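Local coordinates for glycosaminoglycan xylosylkinase (Hydra vulgaris, PDB 5XOM), which probably phosphorylates xylose in the glycosaminoglycan linkage region of proteoglycans, as a secretory-pathway kinase of the Fam20 family, at residues Lys251-Lys256 with His279-Ile284. Numbering follows the deposited sequence.
Sequences KEPYTK and HHYEYI
Tyr254 of the loop and Tyr281 of the strand extend to meet one another and join through their hydroxyls. Tyr254 OH and Tyr281 OH form a hydrogen bond of 2.8 Å. Followed outward, the Tyr254 side chain begins at CB, which is 7.2 Å from Tyr281 OH and makes no contact with residues 279-284. A chi1 of -48° turns CG away from the carbonyl carbon and in next to the backbone N, which brings the ring to Tyr281. One ring face takes Pro253 CD, 3.6 Å above the Tyr254 ring plane and displaced toward the rim. Further out, Tyr254 CE1 comes to 3.7 Å from Tyr281 OH. Tyr254 CZ lies 3.6 Å from Tyr281 OH. At the tip, Tyr254 OH also sits 3.4 Å from Tyr281 CE2, at the edge of that ring and in its plane. The Tyr281 hydroxyl meets the Tyr254 ring obliquely. The two phenols meet at their hydroxyl ends, and Tyr254 CZ and Tyr281 CZ are 4.5 Å apart. Arg259 NH1 gives Tyr281 OH a second hydrogen bond, so this phenol oxygen has two polar partners. Leu263 of helix 259-273 touches both tyrosines. A phenylalanine in place of Tyr254 would probably leave Tyr281 OH without its partner from the loop, with only the Arg259 bond of the two described. Pro253 CG adds a looser contact, 4.3 Å from Tyr281 OH. The pairing ties the loop between helices 244-248 and 259-273 to the central strand, 280-286, of a three-stranded antiparallel sheet, within the kinase-like C-terminal region of the Fam20 family.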
loop_
_atom_site.group_PDB
_atom_site.type_symbol
_atom_site.label_atom_id
_atom_site.label_comp_id
_atom_site.label_asym_id
_atom_site.label_seq_id
_atom_site.Cartn_x
_atom_site.Cartn_y
_atom_site.Cartn_z
ATOM N N LYS A 251 -31.494 7.306 -22.499
ATOM C CA LYS A 251 -32.039 7.412 -21.154
ATOM C C LYS A 251 -30.918 7.426 -20.113
ATOM O O LYS A 251 -29.815 6.920 -20.341
ATOM C CB LYS A 251 -32.987 6.244 -20.858
ATOM C CG LYS A 251 -34.467 6.497 -21.131
ATOM C CD LYS A 251 -35.325 5.471 -20.385
ATOM C CE LYS A 251 -36.816 5.673 -20.628
ATOM N NZ LYS A 251 -37.624 4.570 -20.026
ATOM N N GLU A 252 -31.233 7.979 -18.942
ATOM C CA GLU A 252 -30.286 8.037 -17.826
ATOM C C GLU A 252 -30.247 6.653 -17.208
ATOM O O GLU A 252 -31.234 5.928 -17.277
ATOM C CB GLU A 252 -30.699 9.063 -16.756
ATOM C CG GLU A 252 -30.133 10.480 -16.893
ATOM C CD GLU A 252 -30.736 11.449 -15.870
ATOM O OE1 GLU A 252 -31.967 11.419 -15.661
ATOM O OE2 GLU A 252 -29.965 12.202 -15.231
ATOM N N PRO A 253 -29.121 6.267 -16.600
ATOM C CA PRO A 253 -27.836 6.925 -16.320
ATOM C C PRO A 253 -26.761 6.629 -17.361
ATOM O O PRO A 253 -25.568 6.699 -17.055
ATOM C CB PRO A 253 -27.455 6.332 -14.968
ATOM C CG PRO A 253 -27.992 4.936 -15.041
ATOM C CD PRO A 253 -29.213 4.963 -15.927
ATOM N N TYR A 254 -27.173 6.263 -18.566
ATOM C CA TYR A 254 -26.230 5.923 -19.622
ATOM C C TYR A 254 -25.904 7.101 -20.533
ATOM O O TYR A 254 -25.105 6.941 -21.462
ATOM C CB TYR A 254 -26.760 4.723 -20.421
ATOM C CG TYR A 254 -27.226 3.620 -19.495
ATOM C CD1 TYR A 254 -26.308 2.870 -18.765
ATOM C CD2 TYR A 254 -28.578 3.355 -19.313
ATOM C CE1 TYR A 254 -26.724 1.875 -17.896
ATOM C CE2 TYR A 254 -29.004 2.363 -18.446
ATOM C CZ TYR A 254 -28.070 1.627 -17.740
ATOM O OH TYR A 254 -28.481 0.639 -16.875
ATOM N N THR A 255 -26.485 8.281 -20.283
ATOM C CA THR A 255 -26.230 9.430 -21.148
ATOM C C THR A 255 -24.904 10.098 -20.811
ATOM O O THR A 255 -24.164 10.504 -21.714
ATOM C CB THR A 255 -27.349 10.463 -21.021
ATOM O OG1 THR A 255 -27.207 11.170 -19.786
ATOM C CG2 THR A 255 -28.692 9.782 -21.004
ATOM N N LYS A 256 -24.604 10.252 -19.522
ATOM C CA LYS A 256 -23.393 10.923 -19.070
ATOM C C LYS A 256 -22.761 10.109 -17.953
ATOM O O LYS A 256 -23.378 9.205 -17.383
ATOM C CB LYS A 256 -23.647 12.333 -18.524
ATOM C CG LYS A 256 -24.446 12.326 -17.225
ATOM C CD LYS A 256 -24.387 13.671 -16.512
ATOM C CE LYS A 256 -25.272 14.694 -17.161
ATOM N NZ LYS A 256 -25.253 15.999 -16.446
ATOM N N HIS A 279 -27.647 -10.338 -14.922
ATOM C CA HIS A 279 -28.867 -9.741 -15.459
ATOM C C HIS A 279 -29.241 -8.454 -14.733
ATOM O O HIS A 279 -29.854 -7.563 -15.334
ATOM C CB HIS A 279 -30.020 -10.751 -15.400
ATOM C CG HIS A 279 -30.175 -11.422 -14.070
ATOM N ND1 HIS A 279 -30.695 -10.780 -12.966
ATOM C CD2 HIS A 279 -29.886 -12.684 -13.668
ATOM C CE1 HIS A 279 -30.712 -11.614 -11.941
ATOM N NE2 HIS A 279 -30.227 -12.777 -12.340
ATOM N N HIS A 280 -28.882 -8.338 -13.457
ATOM C CA HIS A 280 -28.937 -7.083 -12.720
ATOM C C HIS A 280 -27.533 -6.747 -12.242
ATOM O O HIS A 280 -26.810 -7.625 -11.766
ATOM C CB HIS A 280 -29.879 -7.167 -11.511
ATOM C CG HIS A 280 -31.330 -7.186 -11.870
ATOM N ND1 HIS A 280 -31.930 -8.256 -12.497
ATOM C CD2 HIS A 280 -32.305 -6.264 -11.684
ATOM C CE1 HIS A 280 -33.210 -7.993 -12.685
ATOM N NE2 HIS A 280 -33.463 -6.789 -12.201
ATOM N N TYR A 281 -27.141 -5.485 -12.369
ATOM C CA TYR A 281 -25.849 -5.052 -11.864
ATOM C C TYR A 281 -26.039 -4.213 -10.607
ATOM O O TYR A 281 -27.130 -3.712 -10.322
ATOM C CB TYR A 281 -25.058 -4.281 -12.930
ATOM C CG TYR A 281 -25.628 -2.933 -13.322
ATOM C CD1 TYR A 281 -25.251 -1.777 -12.648
ATOM C CD2 TYR A 281 -26.525 -2.813 -14.375
ATOM C CE1 TYR A 281 -25.754 -0.542 -13.004
ATOM C CE2 TYR A 281 -27.036 -1.579 -14.742
ATOM C CZ TYR A 281 -26.645 -0.446 -14.050
ATOM O OH TYR A 281 -27.145 0.788 -14.401
ATOM N N GLU A 282 -24.958 -4.081 -9.846
ATOM C CA GLU A 282 -24.972 -3.373 -8.576
ATOM C C GLU A 282 -23.841 -2.354 -8.555
ATOM O O GLU A 282 -22.781 -2.570 -9.149
ATOM C CB GLU A 282 -24.842 -4.355 -7.403
ATOM C CG GLU A 282 -26.067 -5.243 -7.218
ATOM C CD GLU A 282 -25.838 -6.390 -6.247
ATOM O OE1 GLU A 282 -26.388 -6.340 -5.126
ATOM O OE2 GLU A 282 -25.112 -7.345 -6.603
ATOM N N TYR A 283 -24.075 -1.238 -7.862
ATOM C CA TYR A 283 -23.111 -0.149 -7.860
ATOM C C TYR A 283 -23.122 0.568 -6.517
ATOM O O TYR A 283 -24.115 0.533 -5.786
ATOM C CB TYR A 283 -23.383 0.839 -9.005
ATOM C CG TYR A 283 -24.705 1.579 -8.942
ATOM C CD1 TYR A 283 -25.867 1.019 -9.464
ATOM C CD2 TYR A 283 -24.781 2.857 -8.404
ATOM C CE1 TYR A 283 -27.078 1.708 -9.426
ATOM C CE2 TYR A 283 -25.986 3.556 -8.364
ATOM C CZ TYR A 283 -27.128 2.976 -8.875
ATOM O OH TYR A 283 -28.318 3.670 -8.831
ATOM N N ILE A 284 -21.989 1.190 -6.190
ATOM C CA ILE A 284 -21.874 2.068 -5.036
ATOM C C ILE A 284 -21.915 3.503 -5.538
ATOM O O ILE A 284 -21.695 3.780 -6.720
ATOM C CB ILE A 284 -20.587 1.805 -4.215
ATOM C CG1 ILE A 284 -19.344 1.974 -5.094
ATOM C CG2 ILE A 284 -20.632 0.417 -3.578
ATOM C CD1 ILE A 284 -18.023 1.879 -4.328
#